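2,3-dihydroxybenzoate-AMP ligase (Bacillus subtilis, PDB 1MDB) belongs to the ANL superfamily of AMP-binding enzymes, with a large N-terminal part followed by a smaller C-terminal domain. Local coordinates at residues K152-A157 and E161-L166. Numbering follows the deposited sequence.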
loop_
_atom_site.group_PDB
_atom_site.type_symbol
_atom_site.label_atom_id
_atom_site.label_comp_id
_atom_site.label_asym_id
_atom_site.label_seq_id
_atom_site.Cartn_x
_atom_site.Cartn_y
_atom_site.Cartn_z
ATOM N N LYS A 152 -11.251 -24.444 10.363
ATOM C CA LYS A 152 -12.254 -25.221 9.635
ATOM C C LYS A 152 -13.211 -24.482 8.711
ATOM O O LYS A 152 -14.062 -25.108 8.068
ATOM C CB LYS A 152 -13.057 -26.078 10.613
ATOM C CG LYS A 152 -12.262 -27.256 11.162
ATOM C CD LYS A 152 -13.089 -28.106 12.111
ATOM C CE LYS A 152 -13.526 -27.301 13.323
ATOM N NZ LYS A 152 -14.178 -28.161 14.350
ATOM N N ASN A 153 -13.089 -23.161 8.640
ATOM C CA ASN A 153 -13.950 -22.399 7.750
ATOM C C ASN A 153 -13.118 -21.804 6.621
ATOM O O ASN A 153 -12.600 -20.694 6.728
ATOM C CB ASN A 153 -14.688 -21.305 8.523
ATOM C CG ASN A 153 -15.661 -21.878 9.544
ATOM O OD1 ASN A 153 -16.358 -22.854 9.261
ATOM N ND2 ASN A 153 -15.719 -21.271 10.732
ATOM N N ILE A 154 -12.969 -22.578 5.551
ATOM C CA ILE A 154 -12.213 -22.162 4.376
ATOM C C ILE A 154 -13.259 -21.790 3.354
ATOM O O ILE A 154 -13.978 -22.652 2.859
ATOM C CB ILE A 154 -11.360 -23.315 3.802
ATOM C CG1 ILE A 154 -10.364 -23.807 4.850
ATOM C CG2 ILE A 154 -10.651 -22.850 2.524
ATOM C CD1 ILE A 154 -9.405 -22.768 5.316
ATOM N N ILE A 155 -13.355 -20.502 3.052
ATOM C CA ILE A 155 -14.352 -20.014 2.106
ATOM C C ILE A 155 -13.710 -19.645 0.773
ATOM O O ILE A 155 -12.707 -18.918 0.726
ATOM C CB ILE A 155 -15.087 -18.804 2.698
ATOM C CG1 ILE A 155 -15.713 -19.210 4.039
ATOM C CG2 ILE A 155 -16.125 -18.291 1.713
ATOM C CD1 ILE A 155 -16.134 -18.040 4.935
ATOM N N VAL A 156 -14.294 -20.146 -0.309
ATOM C CA VAL A 156 -13.759 -19.919 -1.641
ATOM C C VAL A 156 -14.709 -19.203 -2.576
ATOM O O VAL A 156 -15.848 -19.640 -2.777
ATOM C CB VAL A 156 -13.380 -21.250 -2.313
ATOM C CG1 VAL A 156 -12.752 -20.989 -3.671
ATOM C CG2 VAL A 156 -12.444 -22.041 -1.412
ATOM N N ALA A 157 -14.250 -18.098 -3.150
ATOM C CA ALA A 157 -15.079 -17.389 -4.103
ATOM C C ALA A 157 -14.747 -18.080 -5.414
ATOM O O ALA A 157 -13.681 -17.866 -5.988
ATOM C CB ALA A 157 -14.717 -15.895 -4.152
ATOM N N GLU A 161 -14.509 -26.757 -4.342
ATOM C CA GLU A 161 -14.055 -28.138 -4.191
ATOM C C GLU A 161 -14.555 -28.645 -2.834
ATOM O O GLU A 161 -15.747 -28.524 -2.550
ATOM C CB GLU A 161 -12.524 -28.228 -4.320
ATOM C CG GLU A 161 -12.077 -28.945 -5.605
ATOM C CD GLU A 161 -10.790 -28.397 -6.225
ATOM O OE1 GLU A 161 -9.727 -28.390 -5.562
ATOM O OE2 GLU A 161 -10.842 -27.976 -7.399
ATOM N N GLU A 162 -13.682 -29.191 -1.991
ATOM C CA GLU A 162 -14.132 -29.700 -0.698
ATOM C C GLU A 162 -14.392 -28.635 0.368
ATOM O O GLU A 162 -14.849 -28.954 1.472
ATOM C CB GLU A 162 -13.136 -30.710 -0.126
ATOM C CG GLU A 162 -11.887 -30.089 0.484
ATOM C CD GLU A 162 -10.723 -30.058 -0.482
ATOM O OE1 GLU A 162 -10.940 -29.726 -1.666
ATOM O OE2 GLU A 162 -9.593 -30.357 -0.053
ATOM N N PHE A 163 -14.102 -27.377 0.048
ATOM C CA PHE A 163 -14.293 -26.296 1.007
ATOM C C PHE A 163 -15.668 -25.641 0.891
ATOM O O PHE A 163 -16.583 -26.231 0.320
ATOM C CB PHE A 163 -13.161 -25.275 0.848
ATOM C CG PHE A 163 -11.795 -25.864 1.070
ATOM C CD1 PHE A 163 -10.878 -25.953 0.028
ATOM C CD2 PHE A 163 -11.437 -26.364 2.325
ATOM C CE1 PHE A 163 -9.625 -26.535 0.233
ATOM C CE2 PHE A 163 -10.194 -26.942 2.540
ATOM C CZ PHE A 163 -9.282 -27.029 1.490
ATOM N N LEU A 164 -15.827 -24.436 1.433
ATOM C CA LEU A 164 -17.124 -23.764 1.390
ATOM C C LEU A 164 -17.272 -22.699 0.304
ATOM O O LEU A 164 -16.503 -21.739 0.252
ATOM C CB LEU A 164 -17.432 -23.129 2.751
ATOM C CG LEU A 164 -17.392 -24.043 3.982
ATOM C CD1 LEU A 164 -17.536 -23.198 5.247
ATOM C CD2 LEU A 164 -18.505 -25.085 3.902
ATOM N N PRO A 165 -18.272 -22.860 -0.579
ATOM C CA PRO A 165 -18.527 -21.909 -1.664
ATOM C C PRO A 165 -19.032 -20.595 -1.082
ATOM O O PRO A 165 -20.060 -20.569 -0.406
ATOM C CB PRO A 165 -19.613 -22.604 -2.490
ATOM C CG PRO A 165 -19.390 -24.069 -2.201
ATOM C CD PRO A 165 -19.132 -24.049 -0.724
ATOM N N LEU A 166 -18.308 -19.511 -1.326
ATOM C CA LEU A 166 -18.724 -18.216 -0.830
ATOM C C LEU A 166 -20.147 -17.909 -1.281
ATOM O O LEU A 166 -20.950 -17.394 -0.500
ATOM C CB LEU A 166 -17.790 -17.122 -1.351
ATOM C CG LEU A 166 -18.185 -15.683 -0.995
ATOM C CD1 LEU A 166 -18.235 -15.514 0.518
ATOM C CD2 LEU A 166 -17.169 -14.714 -1.603
#
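Ile154 to Ala157 and the short strand Leu164-Pro165 pair in parallel at the margin of a mixed beta-sheet in the N-terminal part of this AMP-binding enzyme; on its other side, strand 154-157 pairs in parallel with strand 125-132. Three backbone hydrogen bonds join the segments. Leu164 gives its N-H to Ile154 O and returns its own O to Val156 N at 2.8 Å, so both its polar backbone atoms are engaged by the residues flanking Ile155. Pro165, which has no N-H to offer, sits opposite Val156 in the parallel register, and the next donor is Leu166 N, 2.9 Å from Val156 O. Leu164 O also lies 3.3 Å from Ile155 CA in a CA-H...O contact.

Apolar contacts cover both faces of the pairing. On the Val156 face, Ile154 and Phe163 run side by side in the same direction. Ile154 CG2, set anti to its own N by a chi1 of -60°, sits over one face of the Phe163 ring in a CH-pi contact, 3.8 Å from the centroid and displaced toward the rim, while Ile154 CB comes within 3.4 Å of Phe163 CD2. Glu162 CG covers the opposite ring face, so the phenyl is sandwiched between aliphatic groups; helix 137-147 borders it through Arg142 and Gln145. Arg142 also forms salt bridges with Glu161 and Glu162, linking the residues just before strand 164-165 to that helix.

On the other face Ile155 and Leu164 turn toward helix 53-70, where both touch Leu70. Leu166 follows beyond the strand: with CG anti to the backbone N (chi1 175°), its two methyls divide their contacts, CD1 meeting Ile155 CG2 and CD2 resting 3.7 Å from Ala157 CB.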